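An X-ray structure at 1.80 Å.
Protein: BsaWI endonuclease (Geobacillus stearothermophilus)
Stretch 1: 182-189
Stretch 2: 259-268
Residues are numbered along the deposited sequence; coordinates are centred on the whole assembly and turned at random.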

# COMPACT_ATOMS: atom_id res chain seq x y z
N ALA A 182 6.97 3.83 20.98
CA ALA A 182 6.45 3.02 22.08
C ALA A 182 7.49 2.98 23.21
O ALA A 182 7.14 3.09 24.39
N MET A 183 8.78 2.86 22.84
CA MET A 183 9.84 2.87 23.88
C MET A 183 9.90 4.24 24.54
O MET A 183 10.10 4.32 25.76
N GLU A 184 9.73 5.30 23.75
CA GLU A 184 9.67 6.64 24.33
C GLU A 184 8.49 6.84 25.30
O GLU A 184 8.57 7.69 26.22
N ALA A 185 7.43 6.08 25.07
CA ALA A 185 6.22 6.10 25.91
C ALA A 185 6.29 5.13 27.07
O ALA A 185 5.31 4.99 27.79
N PHE A 186 7.45 4.51 27.23
CA PHE A 186 7.74 3.59 28.34
C PHE A 186 6.84 2.37 28.27
O PHE A 186 6.31 1.90 29.30
N PHE A 187 6.78 1.76 27.09
CA PHE A 187 6.24 0.39 26.96
C PHE A 187 7.34 -0.54 26.45
O PHE A 187 8.23 -0.11 25.68
N TRP A 188 7.23 -1.82 26.82
CA TRP A 188 8.06 -2.86 26.17
C TRP A 188 7.70 -2.90 24.71
O TRP A 188 6.51 -2.98 24.38
N SER A 189 8.69 -2.85 23.82
CA SER A 189 8.34 -2.81 22.40
C SER A 189 9.11 -3.91 21.69
O SER A 189 10.34 -3.87 21.63
N ARG A 259 9.59 -0.11 38.04
CA ARG A 259 10.65 0.88 37.76
C ARG A 259 10.43 1.38 36.32
O ARG A 259 11.33 1.41 35.51
N ARG A 260 9.19 1.79 36.02
CA ARG A 260 8.86 2.13 34.62
C ARG A 260 9.72 3.29 34.03
O ARG A 260 9.93 3.39 32.79
N GLN A 261 10.26 4.15 34.90
CA GLN A 261 11.02 5.31 34.45
C GLN A 261 12.30 4.88 33.71
O GLN A 261 12.89 5.68 32.96
N TRP A 262 12.74 3.66 33.94
CA TRP A 262 13.96 3.21 33.24
C TRP A 262 13.58 2.30 32.08
O TRP A 262 14.44 1.62 31.50
N PHE A 263 12.31 2.34 31.65
CA PHE A 263 11.87 1.48 30.52
C PHE A 263 11.83 2.26 29.22
O PHE A 263 10.88 2.14 28.46
N ASN A 264 12.86 3.07 28.98
CA ASN A 264 13.05 3.71 27.66
C ASN A 264 13.81 2.70 26.76
O ASN A 264 13.91 1.51 27.09
N TYR A 265 14.37 3.19 25.65
CA TYR A 265 15.03 2.30 24.70
C TYR A 265 16.21 1.53 25.30
O TYR A 265 16.60 0.51 24.77
N GLU A 266 16.81 2.01 26.41
CA GLU A 266 18.00 1.40 26.95
C GLU A 266 17.71 0.07 27.62
O GLU A 266 18.61 -0.78 27.76
N TRP A 267 16.46 -0.12 28.03
CA TRP A 267 16.10 -1.34 28.77
C TRP A 267 16.46 -2.57 27.93
O TRP A 267 16.22 -2.62 26.72
N LYS A 268 17.04 -3.58 28.56
CA LYS A 268 17.28 -4.82 27.86
C LYS A 268 17.07 -6.00 28.82
O LYS A 268 17.43 -5.87 29.98

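The first stretch ends a helix and turns into a strand; the second is an irregular loop laid across that turn. The two stretches come closest where the helix stops, with the CA atoms of Met183 and Asn264 5.0 Å apart and those of Phe186 and Phe263 5.1 Å apart. So tight an approach leaves little room for side chains between the backbones, and two CA-H...O contacts fill it: Asn264 CA lies 3.6 Å from Met183 O, and Phe186 CA lies 3.5 Å from Phe263 O. The bulkier groups pack around this central seam.

Phe186 closes the helix with positive phi in a Schellman motif, and its CA-to-CB bond points toward the loop. With chi1 at m, the ring settles against the backbone of the 3-10 segment and the residues that follow it. Phe186 CE1 comes to 3.4 Å from Gln261 O and Phe186 CD1 to 4.0 Å from Asn264 N. An aromatic ring suits this place because it is large enough to touch several main-chain atoms of the loop at once, and Phe186 has more of its surface covered across the contact than any other residue in the two stretches.

Arg260 reaches back in the other direction. Its CA-to-CB bond points sideways, but chi1, chi2 and chi3 are all t, and the extended chain carries the guanidinium to the end of the helix. There Arg260 NE donates a hydrogen bond to Phe186 O at 2.9 Å, and Arg260 NH2 donates another to Ala185 O at 3.0 Å. Arginine fits because its planar head offers several N-H groups to neighbouring carbonyls. The same head also lies over one face of the Phe187 ring, with Arg260 CZ 4.8 Å from the ring centroid in a cation-pi interaction. Phe187 starts out with its CA-to-CB bond pointing away, yet its m rotamer leaves the ring within reach, and Phe187 CE1 is 3.5 Å from Arg260 NH2.

Beyond the seam, Phe263 points toward the first stretch with an off-well chi1 of -138°. Its ring meets the start of the strand, where Phe263 CE1 lies 3.7 Å from Trp188 CA and Phe263 CZ 3.8 Å from Trp188 CD1. The Trp188 side chain, chi1 t, also meets Trp267, likewise t: Trp188 NE1 is 3.4 Å from Trp267 CZ3. Its five-membered ring is steeply inclined to both neighbours, at 66° to the Phe263 ring and 81° to the six-membered ring of Trp267, so the three rings interlock as tilted plates.

Met183 adds an apolar contact on the helix side. Its slim, unbranched m, t, m chain brings the methyl Met183 CE to 3.7 Å from Tyr265 CB, at the base of a tyrosine whose ring leads away. Asn264 turns its amide away as well and braces its own turn: Asn264 OD1 accepts from Glu266 N at 3.1 Å, while Asn264 ND2 donates to Glu266 OE2 at 3.2 Å.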

# COMPACT_ATOMS: atom_id res chain seq x y z
CB ALA A 182 6.10 1.60 21.60
CB MET A 183 11.22 2.49 23.26
CG MET A 183 11.18 1.06 22.69
SD MET A 183 12.82 0.39 22.33
CE MET A 183 13.28 1.40 20.94
CB GLU A 184 9.54 7.69 23.25
CG GLU A 184 10.81 8.09 22.68
CD GLU A 184 10.56 9.15 21.59
OE1 GLU A 184 9.60 9.97 21.74
OE2 GLU A 184 11.31 9.11 20.59
CB ALA A 185 4.99 5.75 25.07
CB PHE A 186 7.64 4.27 29.71
CG PHE A 186 8.54 5.46 29.85
CD1 PHE A 186 9.88 5.32 30.29
CD2 PHE A 186 8.08 6.73 29.54
CE1 PHE A 186 10.70 6.42 30.42
CE2 PHE A 186 8.91 7.84 29.62
CZ PHE A 186 10.23 7.70 30.12
CB PHE A 187 5.08 0.34 25.97
CG PHE A 187 3.84 1.07 26.48
CD1 PHE A 187 3.64 2.43 26.23
CD2 PHE A 187 2.87 0.36 27.22
CE1 PHE A 187 2.47 3.08 26.72
CE2 PHE A 187 1.73 1.02 27.69
CZ PHE A 187 1.54 2.34 27.45
CB TRP A 188 7.75 -4.18 26.83
CG TRP A 188 8.69 -5.29 26.49
CD1 TRP A 188 10.07 -5.23 26.35
CD2 TRP A 188 8.31 -6.66 26.29
NE1 TRP A 188 10.54 -6.51 26.12
CE2 TRP A 188 9.48 -7.39 26.07
CE3 TRP A 188 7.06 -7.34 26.30
CZ2 TRP A 188 9.46 -8.79 25.87
CZ3 TRP A 188 7.04 -8.70 26.10
CH2 TRP A 188 8.23 -9.42 25.84
CB SER A 189 8.65 -1.44 21.76
OG SER A 189 8.29 -1.46 20.39
CB ARG A 259 12.06 0.27 38.01
CG ARG A 259 12.33 -1.07 37.36
CD ARG A 259 13.59 -1.76 38.02
NE ARG A 259 13.33 -1.95 39.44
CZ ARG A 259 12.55 -2.91 39.95
NH1 ARG A 259 12.01 -3.87 39.17
NH2 ARG A 259 12.33 -2.94 41.25
CB ARG A 260 7.37 2.49 34.54
CG ARG A 260 6.93 2.66 33.10
CD ARG A 260 5.40 2.91 33.01
NE ARG A 260 5.01 3.17 31.61
CZ ARG A 260 3.80 3.56 31.23
NH1 ARG A 260 2.86 3.75 32.14
NH2 ARG A 260 3.53 3.78 29.95
CB GLN A 261 11.39 6.23 35.61
CG GLN A 261 12.37 5.61 36.66
CD GLN A 261 11.71 4.72 37.72
OE1 GLN A 261 10.48 4.54 37.74
NE2 GLN A 261 12.54 4.11 38.56
CB TRP A 262 14.95 2.55 34.22
CG TRP A 262 15.39 3.54 35.27
CD1 TRP A 262 15.76 4.86 35.07
CD2 TRP A 262 15.50 3.29 36.66
NE1 TRP A 262 16.05 5.43 36.27
CE2 TRP A 262 15.91 4.50 37.27
CE3 TRP A 262 15.24 2.16 37.47
CZ2 TRP A 262 16.11 4.64 38.65
CZ3 TRP A 262 15.44 2.30 38.85
CH2 TRP A 262 15.88 3.53 39.42
CB PHE A 263 10.51 0.86 30.80
CG PHE A 263 10.43 -0.61 30.38
CD1 PHE A 263 10.80 -0.98 29.09
CD2 PHE A 263 10.02 -1.60 31.27
CE1 PHE A 263 10.79 -2.35 28.68
CE2 PHE A 263 10.00 -2.95 30.89
CZ PHE A 263 10.35 -3.34 29.59
CB ASN A 264 13.82 5.05 27.74
CG ASN A 264 15.29 4.86 28.18
OD1 ASN A 264 15.69 3.77 28.65
ND2 ASN A 264 16.08 5.91 28.04
CB TYR A 265 15.48 3.12 23.44
CG TYR A 265 16.65 4.03 23.72
CD1 TYR A 265 17.95 3.54 23.61
CD2 TYR A 265 16.48 5.35 24.22
CE1 TYR A 265 19.05 4.35 23.90
CE2 TYR A 265 17.61 6.16 24.52
CZ TYR A 265 18.87 5.62 24.36
OH TYR A 265 19.98 6.37 24.64
CB GLU A 266 18.68 2.33 27.97
CG GLU A 266 19.14 3.63 27.35
CD GLU A 266 19.77 4.52 28.41
OE1 GLU A 266 20.97 4.30 28.71
OE2 GLU A 266 19.08 5.42 28.91
CB TRP A 267 14.61 -1.36 29.11
CG TRP A 267 14.21 -2.57 29.96
CD1 TRP A 267 14.16 -2.60 31.34
CD2 TRP A 267 13.84 -3.88 29.51
NE1 TRP A 267 13.76 -3.86 31.76
CE2 TRP A 267 13.55 -4.65 30.66
CE3 TRP A 267 13.68 -4.46 28.24
CZ2 TRP A 267 13.12 -6.01 30.59
CZ3 TRP A 267 13.24 -5.83 28.15
CH2 TRP A 267 12.96 -6.57 29.32
CB LYS A 268 18.72 -4.80 27.29
CG LYS A 268 19.08 -6.12 26.59
CD LYS A 268 20.42 -6.05 25.83
CE LYS A 268 20.96 -7.48 25.43
NZ LYS A 268 22.36 -7.40 24.87